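PDB 3GWK: ESAT-6-like protein SAG1039 from Streptococcus agalactiae serogroup V, which forms a homodimeric four-helix bundle of the WXG100 (ESAT-6-like) family, whose members are typically small proteins exported by specialised type VII secretion systems. Local coordinates for the interface of chains A and B. Residues are numbered along the deposited sequence; one frame, centred on the assembly and turned at random. Chains: chain A/B, Putative uncharacterized protein SAG1039.

The interface of chains A and B. Residues chain A 27, 63-64, 66-67, 70-71; chain B 30-31, 57, 60, 63-64, 67.
A:Phe67 and B:Phe67 hold CG anti to the backbone N (chi1 -173° in A:Phe67), while A:Ile64 and B:Ile64 set CG1 beside their own N and anti to the carbonyl carbon (chi1 -52° in A:Ile64). This pairing carries each isoleucine's ethyl arm across the dyad onto the partner's phenyl ring. B:Ile64 CG1 sits over the centre of the A:Phe67 ring, 3.9 Å from its centroid, and the terminal methyl CD1 runs back over the root of the ring, 3.5 Å from A:Phe67 CG. The twin CH-pi contact places A:Ile64 CG1 3.7 Å from the centroid of the B:Phe67 ring. Between the two, the CD1 methyls of A:Ile64 and B:Ile64 meet at 3.6 Å, so the four side chains interlock around the axis.

The A:Phe67 ring is sandwiched: A:Leu71 CD2, from its own helix, lies on the opposite face, offset toward the rim. The CE1–CZ edge of A:Phe67 points at the face of B:Phe57, the planes 58° apart, with A:Phe67 CE1 3.8 Å from B:Phe57 CE2. B:Leu31 CD1 caps the tip at CZ, linking helix 10-44 of chain B to helix 51-95 of chain A. Contacts on both faces and along the rim should restrict rotation of the phenyl group.

B:Leu60 straddles the neighbouring turn of chain A. Its CD1 meets the aliphatic CG of A:Glu66 at 3.5 Å, and CD2 lies against the bent methylene chain of A:Lys63, 3.9 Å from its CD. The side chains of A:Lys63 and B:Lys63 run alongside each other in the same direction, although that of B:Lys63 is poorly ordered; their like charges would, if anything, oppose pairing. No N or O of either chain lies within bonding reach of the other here, so cohesion across this patch is apolar, consistent with a central hydrophobic core that joins two helical hairpins into the homodimeric four-helix bundle.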
loop_
_atom_site.group_PDB
_atom_site.type_symbol
_atom_site.label_atom_id
_atom_site.label_comp_id
_atom_site.label_asym_id
_atom_site.label_seq_id
_atom_site.Cartn_x
_atom_site.Cartn_y
_atom_site.Cartn_z
ATOM N N VAL A 27 0.541 2.620 -3.538
ATOM C CA VAL A 27 -0.046 2.543 -2.196
ATOM C C VAL A 27 -1.013 3.733 -1.982
ATOM O O VAL A 27 -2.133 3.553 -1.478
ATOM C CB VAL A 27 1.095 2.517 -1.119
ATOM C CG1 VAL A 27 0.543 2.679 0.308
ATOM C CG2 VAL A 27 1.879 1.205 -1.208
ATOM N N LYS A 63 -0.918 4.690 8.941
ATOM C CA LYS A 63 0.256 3.877 8.723
ATOM C C LYS A 63 0.524 3.630 7.254
ATOM O O LYS A 63 1.649 3.656 6.815
ATOM C CB LYS A 63 0.085 2.548 9.459
ATOM C CG LYS A 63 -0.141 2.807 10.969
ATOM C CD LYS A 63 1.256 2.780 11.708
ATOM C CE LYS A 63 1.906 4.012 12.081
ATOM N NZ LYS A 63 1.976 3.997 13.582
ATOM N N ILE A 64 -0.524 3.481 6.492
ATOM C CA ILE A 64 -0.404 3.353 5.053
ATOM C C ILE A 64 0.107 4.676 4.428
ATOM O O ILE A 64 1.017 4.663 3.571
ATOM C CB ILE A 64 -1.760 2.939 4.439
ATOM C CG1 ILE A 64 -2.293 1.688 5.177
ATOM C CG2 ILE A 64 -1.536 2.684 2.922
ATOM C CD1 ILE A 64 -1.309 0.519 5.372
ATOM N N GLU A 66 1.926 6.860 6.007
ATOM C CA GLU A 66 3.343 6.946 6.397
ATOM C C GLU A 66 4.199 6.063 5.517
ATOM O O GLU A 66 5.339 6.405 5.188
ATOM C CB GLU A 66 3.630 6.569 7.852
ATOM C CG GLU A 66 5.210 6.635 8.270
ATOM C CD GLU A 66 5.863 7.957 7.920
ATOM O OE1 GLU A 66 6.937 8.041 7.493
ATOM O OE2 GLU A 66 5.196 8.990 7.952
ATOM N N PHE A 67 3.698 4.878 5.204
ATOM C CA PHE A 67 4.479 3.982 4.379
ATOM C C PHE A 67 4.700 4.597 3.012
ATOM O O PHE A 67 5.813 4.560 2.483
ATOM C CB PHE A 67 3.734 2.646 4.288
ATOM C CG PHE A 67 4.513 1.523 3.589
ATOM C CD1 PHE A 67 5.726 1.027 4.116
ATOM C CD2 PHE A 67 4.035 0.932 2.425
ATOM C CE1 PHE A 67 6.365 -0.021 3.515
ATOM C CE2 PHE A 67 4.720 -0.120 1.837
ATOM C CZ PHE A 67 5.904 -0.569 2.382
ATOM N N LEU A 70 7.350 7.196 3.386
ATOM C CA LEU A 70 8.649 6.576 3.554
ATOM C C LEU A 70 9.249 6.121 2.224
ATOM O O LEU A 70 10.436 6.338 1.934
ATOM C CB LEU A 70 8.530 5.397 4.518
ATOM C CG LEU A 70 9.781 4.510 4.610
ATOM C CD1 LEU A 70 10.994 5.258 5.225
ATOM C CD2 LEU A 70 9.456 3.275 5.412
ATOM N N LEU A 71 8.423 5.455 1.384
ATOM C CA LEU A 71 8.902 4.949 0.127
ATOM C C LEU A 71 9.355 6.123 -0.747
ATOM O O LEU A 71 10.378 6.072 -1.423
ATOM C CB LEU A 71 7.832 4.159 -0.557
ATOM C CG LEU A 71 7.428 2.850 0.137
ATOM C CD1 LEU A 71 6.326 2.180 -0.603
ATOM C CD2 LEU A 71 8.401 1.948 0.781
ATOM N N VAL B 30 3.555 -4.509 -3.573
ATOM C CA VAL B 30 4.502 -3.427 -3.272
ATOM C C VAL B 30 5.322 -3.855 -2.062
ATOM O O VAL B 30 6.577 -3.723 -2.062
ATOM C CB VAL B 30 3.765 -2.104 -2.980
ATOM C CG1 VAL B 30 4.808 -1.029 -2.485
ATOM C CG2 VAL B 30 3.098 -1.564 -4.285
ATOM N N LEU B 31 4.678 -4.335 -0.984
ATOM C CA LEU B 31 5.444 -4.757 0.184
ATOM C C LEU B 31 6.418 -5.836 -0.165
ATOM O O LEU B 31 7.599 -5.830 0.258
ATOM C CB LEU B 31 4.491 -5.176 1.291
ATOM C CG LEU B 31 5.191 -5.552 2.602
ATOM C CD1 LEU B 31 5.875 -4.355 3.251
ATOM C CD2 LEU B 31 4.178 -6.124 3.587
ATOM N N PHE B 57 11.072 1.195 7.802
ATOM C CA PHE B 57 10.435 0.211 6.947
ATOM C C PHE B 57 9.964 -0.991 7.790
ATOM O O PHE B 57 8.818 -1.456 7.648
ATOM C CB PHE B 57 11.367 -0.230 5.845
ATOM C CG PHE B 57 10.693 -1.050 4.773
ATOM C CD1 PHE B 57 10.441 -2.399 4.976
ATOM C CD2 PHE B 57 10.350 -0.458 3.551
ATOM C CE1 PHE B 57 9.889 -3.147 3.918
ATOM C CE2 PHE B 57 9.771 -1.252 2.536
ATOM C CZ PHE B 57 9.557 -2.551 2.724
ATOM N N LEU B 60 6.850 -0.339 9.978
ATOM C CA LEU B 60 5.600 -0.251 9.290
ATOM C C LEU B 60 5.124 -1.574 8.644
ATOM O O LEU B 60 3.916 -1.817 8.509
ATOM C CB LEU B 60 5.676 0.827 8.214
ATOM C CG LEU B 60 5.720 2.222 8.840
ATOM C CD1 LEU B 60 6.108 3.242 7.764
ATOM C CD2 LEU B 60 4.364 2.580 9.372
ATOM N N LYS B 63 2.110 -3.588 9.783
ATOM C CA LYS B 63 0.890 -2.860 9.594
ATOM C C LYS B 63 0.423 -2.928 8.154
ATOM O O LYS B 63 -0.768 -2.956 7.903
ATOM C CB LYS B 63 1.052 -1.365 9.984
ATOM C CG LYS B 63 1.542 -1.162 11.382
ATOM C CD LYS B 63 0.575 -1.714 12.382
ATOM C CE LYS B 63 1.037 -1.237 13.821
ATOM N NZ LYS B 63 0.328 -2.044 14.837
ATOM N N ILE B 64 1.374 -2.944 7.244
ATOM C CA ILE B 64 0.987 -3.053 5.869
ATOM C C ILE B 64 0.354 -4.447 5.586
ATOM O O ILE B 64 -0.646 -4.572 4.897
ATOM C CB ILE B 64 2.235 -2.834 4.939
ATOM C CG1 ILE B 64 3.024 -1.623 5.366
ATOM C CG2 ILE B 64 1.704 -2.705 3.501
ATOM C CD1 ILE B 64 2.197 -0.365 5.404
ATOM N N PHE B 67 -3.076 -4.386 6.991
ATOM C CA PHE B 67 -3.957 -3.668 6.122
ATOM C C PHE B 67 -4.406 -4.533 4.960
ATOM O O PHE B 67 -5.578 -4.591 4.626
ATOM C CB PHE B 67 -3.320 -2.376 5.671
ATOM C CG PHE B 67 -4.190 -1.463 4.867
ATOM C CD1 PHE B 67 -3.962 -1.226 3.521
ATOM C CD2 PHE B 67 -5.254 -0.768 5.461
ATOM C CE1 PHE B 67 -4.727 -0.333 2.819
ATOM C CE2 PHE B 67 -6.019 0.105 4.733
ATOM C CZ PHE B 67 -5.738 0.335 3.410
#